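Local coordinates for ankyrin repeat family protein (Enterococcus faecalis, PDB 3HRA) that is an ankyrin repeat protein of unestablished function that probably serves, as its relatives do, as a scaffold for binding other proteins, at residues G106-I111 / I133-D138. Residues are numbered along the deposited sequence; the frame is centred on the assembly and turned at random.
Sequences GGNALI and IDFQND
The carbonyl oxygen of G106 takes a hydrogen bond from a water and a weaker CA-H...O contact from CA of N137; the water lies 2.6 Å from G106 O and also donates to Q136 O, bridging the two carbonyls. At the rim of the F135 ring, near its plane, CE2 lies 3.3 Å from G106 O. CG of F135 is anti to the backbone N (chi1 -170°). CD1 of I111 meets the same ring rim, 4.0 Å from F135 CD2, and also rests 3.6 Å from F135 O. The N108 amide and F135 run past each other in opposite directions, their planes 28° apart, and N108 ND2 approaches obliquely, 3.6 Å from F135 CB. Oxygen OD1 of this amide makes a capping bond at the turn that leads into the helix, accepting a nearly straight bond from I111 N at 2.9 Å. N137 lays CB 3.7 Å from G107 N, and OD2 of D138 comes to 3.6 Å from G106 CA, an approach that the missing CB of G106 permits. At the far end, L110 CD2 touches I133 CA, and both side chains continue onto L126 of helix 119-128. The ring of H102 meets that of F135, the planes about 25° apart. Successive loops that pack side by side, each leading into the first helix of its helix-turn-helix unit, are the hallmark of the ankyrin repeat fold.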
loop_
_atom_site.group_PDB
_atom_site.type_symbol
_atom_site.label_atom_id
_atom_site.label_comp_id
_atom_site.label_asym_id
_atom_site.label_seq_id
_atom_site.Cartn_x
_atom_site.Cartn_y
_atom_site.Cartn_z
ATOM N N GLY A 106 0.446 11.740 -3.684
ATOM C CA GLY A 106 0.294 11.456 -5.106
ATOM C C GLY A 106 0.907 10.138 -5.522
ATOM O O GLY A 106 1.137 9.900 -6.713
ATOM N N GLY A 107 1.186 9.288 -4.535
ATOM C CA GLY A 107 1.771 7.987 -4.786
ATOM C C GLY A 107 0.733 6.873 -4.897
ATOM O O GLY A 107 -0.473 7.083 -4.707
ATOM N N ASN A 108 1.214 5.675 -5.210
ATOM C CA ASN A 108 0.377 4.476 -5.294
ATOM C C ASN A 108 0.605 3.555 -4.088
ATOM O O ASN A 108 1.069 4.008 -3.041
ATOM C CB ASN A 108 0.692 3.732 -6.597
ATOM C CG ASN A 108 2.160 3.366 -6.725
ATOM O OD1 ASN A 108 2.960 3.583 -5.804
ATOM N ND2 ASN A 108 2.531 2.821 -7.882
ATOM N N ALA A 109 0.284 2.268 -4.218
ATOM C CA ALA A 109 0.571 1.338 -3.123
ATOM C C ALA A 109 2.032 0.881 -3.059
ATOM O O ALA A 109 2.546 0.585 -1.976
ATOM C CB ALA A 109 -0.381 0.130 -3.157
ATOM N N LEU A 110 2.699 0.851 -4.211
ATOM C CA LEU A 110 4.044 0.272 -4.342
ATOM C C LEU A 110 5.174 1.192 -3.840
ATOM O O LEU A 110 6.112 0.741 -3.198
ATOM C CB LEU A 110 4.276 -0.115 -5.807
ATOM C CG LEU A 110 5.588 -0.784 -6.225
ATOM C CD1 LEU A 110 5.895 -1.985 -5.367
ATOM C CD2 LEU A 110 5.531 -1.192 -7.701
ATOM N N ILE A 111 5.081 2.485 -4.137
ATOM C CA ILE A 111 6.099 3.425 -3.678
ATOM C C ILE A 111 6.324 3.379 -2.158
ATOM O O ILE A 111 7.448 3.177 -1.718
ATOM C CB ILE A 111 5.834 4.859 -4.175
ATOM C CG1 ILE A 111 5.975 4.906 -5.708
ATOM C CG2 ILE A 111 6.815 5.820 -3.525
ATOM C CD1 ILE A 111 5.563 6.255 -6.349
ATOM N N ILE A 133 5.631 0.021 -12.229
ATOM C CA ILE A 133 6.851 0.057 -11.429
ATOM C C ILE A 133 7.549 1.417 -11.537
ATOM O O ILE A 133 8.334 1.806 -10.665
ATOM C CB ILE A 133 7.793 -1.105 -11.840
ATOM C CG1 ILE A 133 8.922 -1.317 -10.832
ATOM C CG2 ILE A 133 8.347 -0.899 -13.258
ATOM C CD1 ILE A 133 9.614 -2.661 -11.035
ATOM N N ASP A 134 7.242 2.153 -12.597
ATOM C CA ASP A 134 7.889 3.438 -12.851
ATOM C C ASP A 134 7.013 4.639 -12.467
ATOM O O ASP A 134 7.295 5.785 -12.837
ATOM C CB ASP A 134 8.305 3.545 -14.322
ATOM C CG ASP A 134 9.394 2.546 -14.706
ATOM O OD1 ASP A 134 10.223 2.172 -13.837
ATOM O OD2 ASP A 134 9.426 2.133 -15.899
ATOM N N PHE A 135 5.956 4.375 -11.708
ATOM C CA PHE A 135 5.052 5.444 -11.313
ATOM C C PHE A 135 5.810 6.437 -10.443
ATOM O O PHE A 135 6.744 6.063 -9.733
ATOM C CB PHE A 135 3.871 4.867 -10.530
ATOM C CG PHE A 135 2.766 5.864 -10.291
ATOM C CD1 PHE A 135 1.923 6.228 -11.325
ATOM C CD2 PHE A 135 2.585 6.444 -9.038
ATOM C CE1 PHE A 135 0.893 7.161 -11.114
ATOM C CE2 PHE A 135 1.561 7.363 -8.817
ATOM C CZ PHE A 135 0.715 7.717 -9.859
ATOM N N GLN A 136 5.440 7.709 -10.524
ATOM C CA GLN A 136 6.069 8.741 -9.704
ATOM C C GLN A 136 5.056 9.465 -8.845
ATOM O O GLN A 136 3.923 9.733 -9.280
ATOM C CB GLN A 136 6.770 9.772 -10.589
ATOM C CG GLN A 136 8.058 9.273 -11.244
ATOM C CD GLN A 136 8.618 10.287 -12.222
ATOM O OE1 GLN A 136 9.546 11.042 -11.906
ATOM N NE2 GLN A 136 8.052 10.314 -13.416
ATOM N N ASN A 137 5.463 9.821 -7.634
ATOM C CA ASN A 137 4.608 10.644 -6.779
ATOM C C ASN A 137 4.842 12.147 -6.990
ATOM O O ASN A 137 5.494 12.544 -7.971
ATOM C CB ASN A 137 4.702 10.229 -5.299
ATOM C CG ASN A 137 6.117 10.363 -4.705
ATOM O OD1 ASN A 137 6.455 9.650 -3.753
ATOM N ND2 ASN A 137 6.933 11.256 -5.248
ATOM N N ASP A 138 4.296 12.977 -6.094
ATOM C CA ASP A 138 4.318 14.441 -6.280
ATOM C C ASP A 138 5.726 15.020 -6.289
ATOM O O ASP A 138 5.951 16.106 -6.831
ATOM C CB ASP A 138 3.507 15.173 -5.201
ATOM C CG ASP A 138 2.019 15.058 -5.409
ATOM O OD1 ASP A 138 1.275 15.446 -4.488
ATOM O OD2 ASP A 138 1.588 14.576 -6.484
HETATM O O HOH W 1 1.133 10.955 -9.080
#